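Local coordinates for catechol 1,2 dioxygenase (Acinetobacter radioresistens, PDB 2XSU) that catalyses the intradiol cleavage of catechol by molecular oxygen to cis,cis-muconate, using a ferric iron, and works as a homodimer, at the interface of chains A and B. Coordinates in Å, arbitrary orientation; residue numbers count along the deposited sequence, not the author numbering. Chains: chain A/B, Catechol 1,2 dioxygenase.

The interface of chains A and B. Residues chain A 68-69, 71, 308; chain B 65-66, 69.
Helix 54-69 of chain B meets the C-terminal end of the same helix in chain A, the loop residue A:Asn71 just beyond it, and A:Arg308 of the C-terminal tail. B:Gln69 hides 50 Å² of its surface against chain A, more than any other residue of this patch. Its side-chain amide nitrogen NE2 donates to the backbone carbonyl O of A:Gly68 at 3.0 Å, and the bond is nearly straight, 164° at the hydrogen. The acceptor lies close to the amide plane of B:Gln69, whereas the donor stands above the carbonyl plane of A:Gly68 rather than on a lone pair. The B:Gln69 chain is extended beyond CG, which carries its amide across to the end of the chain A helix. The amide of A:Asn71 crosses that of B:Gln69 with the planes 80° apart. Its ND2 is modelled 3.0 Å from B:Gln69 NE2, an unlikely pairing of two amide nitrogens. Because B:Gln69 NE2 is already placed as donor by its bond to A:Gly68 O, the amide of A:Asn71 is the likelier one to be turned over, and OD1 may belong where ND2 is modelled. Beside the amides, the methyl CG2 of B:Thr65 packs 3.8 Å from A:Gly68 O, and CG of B:Gln69 lies 4.0 Å from CA of A:Gln69.

At the other end of the patch, A:Arg308 and B:Asp66 approach from opposite directions and form an end-on, two-nitrogen salt bridge. NH1 donates to the syn lone pair of carboxylate oxygen OD2 at 3.1 Å, with OD2 close to the guanidinium plane. NH2 reaches OD1 at 3.0 Å from above the carboxylate plane, a twist reflected in the 37° between the two flat groups. Repeated by the two-fold axis, these contacts tie the helix and tail of each subunit to its partner and help hold the homodimer together.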
ATOM      1  N   GLY A  68       4.539   0.473   3.601  1.00 11.21           N
ATOM      2  CA  GLY A  68       5.348   1.116   2.574  1.00 11.71           C
ATOM      3  C   GLY A  68       6.426   2.016   3.154  1.00 12.56           C
ATOM      4  O   GLY A  68       7.558   2.038   2.673  1.00 12.28           O
ATOM      5  N   GLN A  69       6.074   2.761   4.201  1.00 12.50           N
ATOM      6  CA  GLN A  69       7.076   3.607   4.854  1.00 13.20           C
ATOM      7  C   GLN A  69       8.215   2.805   5.485  1.00 14.02           C
ATOM      8  O   GLN A  69       9.358   3.276   5.498  1.00 15.61           O
ATOM      9  CB  GLN A  69       6.419   4.557   5.854  1.00 13.58           C
ATOM     10  CG  GLN A  69       5.579   5.612   5.128  1.00 13.53           C
ATOM     11  CD  GLN A  69       4.802   6.512   6.080  1.00 17.27           C
ATOM     12  OE1 GLN A  69       4.954   6.421   7.290  1.00 19.10           O
ATOM     13  NE2 GLN A  69       3.978   7.406   5.527  1.00 16.73           N
ATOM     14  N   ASN A  71       9.290   0.010   4.193  1.00 12.99           N
ATOM     15  CA  ASN A  71       9.804  -0.772   3.058  1.00 12.99           C
ATOM     16  C   ASN A  71       9.595  -2.261   3.259  1.00 13.61           C
ATOM     17  O   ASN A  71      10.507  -3.060   2.988  1.00 14.14           O
ATOM     18  CB  ASN A  71      11.284  -0.458   2.817  1.00 14.46           C
ATOM     19  CG  ASN A  71      11.494   0.917   2.206  1.00 16.08           C
ATOM     20  OD1 ASN A  71      12.045   1.820   2.854  1.00 23.94           O
ATOM     21  ND2 ASN A  71      11.081   1.077   0.947  1.00 18.77           N
ATOM     22  N   ARG A 308      11.902  -3.582  -9.174  1.00 16.36           N
ATOM     23  CA  ARG A 308      12.768  -2.553  -8.593  1.00 16.82           C
ATOM     24  C   ARG A 308      13.687  -3.187  -7.554  1.00 17.82           C
ATOM     25  O   ARG A 308      13.232  -3.902  -6.644  1.00 19.62           O
ATOM     26  CB  ARG A 308      11.958  -1.407  -7.973  1.00 17.16           C
ATOM     27  CG  ARG A 308      12.845  -0.212  -7.548  1.00 18.50           C
ATOM     28  CD  ARG A 308      12.010   1.031  -7.317  1.00 22.61           C
ATOM     29  NE  ARG A 308      11.116   0.875  -6.187  1.00 23.44           N
ATOM     30  CZ  ARG A 308      10.100   1.703  -5.928  1.00 21.08           C
ATOM     31  NH1 ARG A 308       9.840   2.722  -6.742  1.00 20.96           N
ATOM     32  NH2 ARG A 308       9.329   1.476  -4.880  1.00 21.42           N
TER
ATOM     33  N   THR B  65       3.949   1.159  -2.403  1.00 10.89           N
ATOM     34  CA  THR B  65       5.042   1.594  -1.523  1.00 11.26           C
ATOM     35  C   THR B  65       5.313   3.109  -1.689  1.00 11.01           C
ATOM     36  O   THR B  65       5.364   3.862  -0.692  1.00 12.12           O
ATOM     37  CB  THR B  65       6.335   0.811  -1.840  1.00 10.26           C
ATOM     38  OG1 THR B  65       6.135  -0.581  -1.511  1.00 11.93           O
ATOM     39  CG2 THR B  65       7.516   1.359  -1.026  1.00 12.60           C
ATOM     40  N   ASP B  66       5.444   3.553  -2.933  1.00 11.73           N
ATOM     41  CA  ASP B  66       5.714   4.979  -3.233  1.00 12.48           C
ATOM     42  C   ASP B  66       4.579   5.881  -2.743  1.00 12.77           C
ATOM     43  O   ASP B  66       4.846   6.956  -2.183  1.00 12.24           O
ATOM     44  CB  ASP B  66       5.908   5.202  -4.728  1.00 13.18           C
ATOM     45  CG  ASP B  66       7.185   4.562  -5.262  1.00 14.71           C
ATOM     46  OD1 ASP B  66       8.012   4.118  -4.450  1.00 17.01           O
ATOM     47  OD2 ASP B  66       7.309   4.512  -6.504  1.00 17.95           O
ATOM     48  N   GLN B  69       4.812   6.163   1.017  1.00 12.50           N
ATOM     49  CA  GLN B  69       5.922   7.048   1.377  1.00 13.20           C
ATOM     50  C   GLN B  69       5.607   8.526   1.141  1.00 14.02           C
ATOM     51  O   GLN B  69       6.079   9.379   1.902  1.00 15.61           O
ATOM     52  CB  GLN B  69       7.211   6.616   0.679  1.00 13.58           C
ATOM     53  CG  GLN B  69       7.711   5.282   1.243  1.00 13.53           C
ATOM     54  CD  GLN B  69       8.927   4.742   0.501  1.00 17.27           C
ATOM     55  OE1 GLN B  69       9.466   5.400  -0.377  1.00 19.10           O
ATOM     56  NE2 GLN B  69       9.376   3.541   0.875  1.00 16.73           N
TER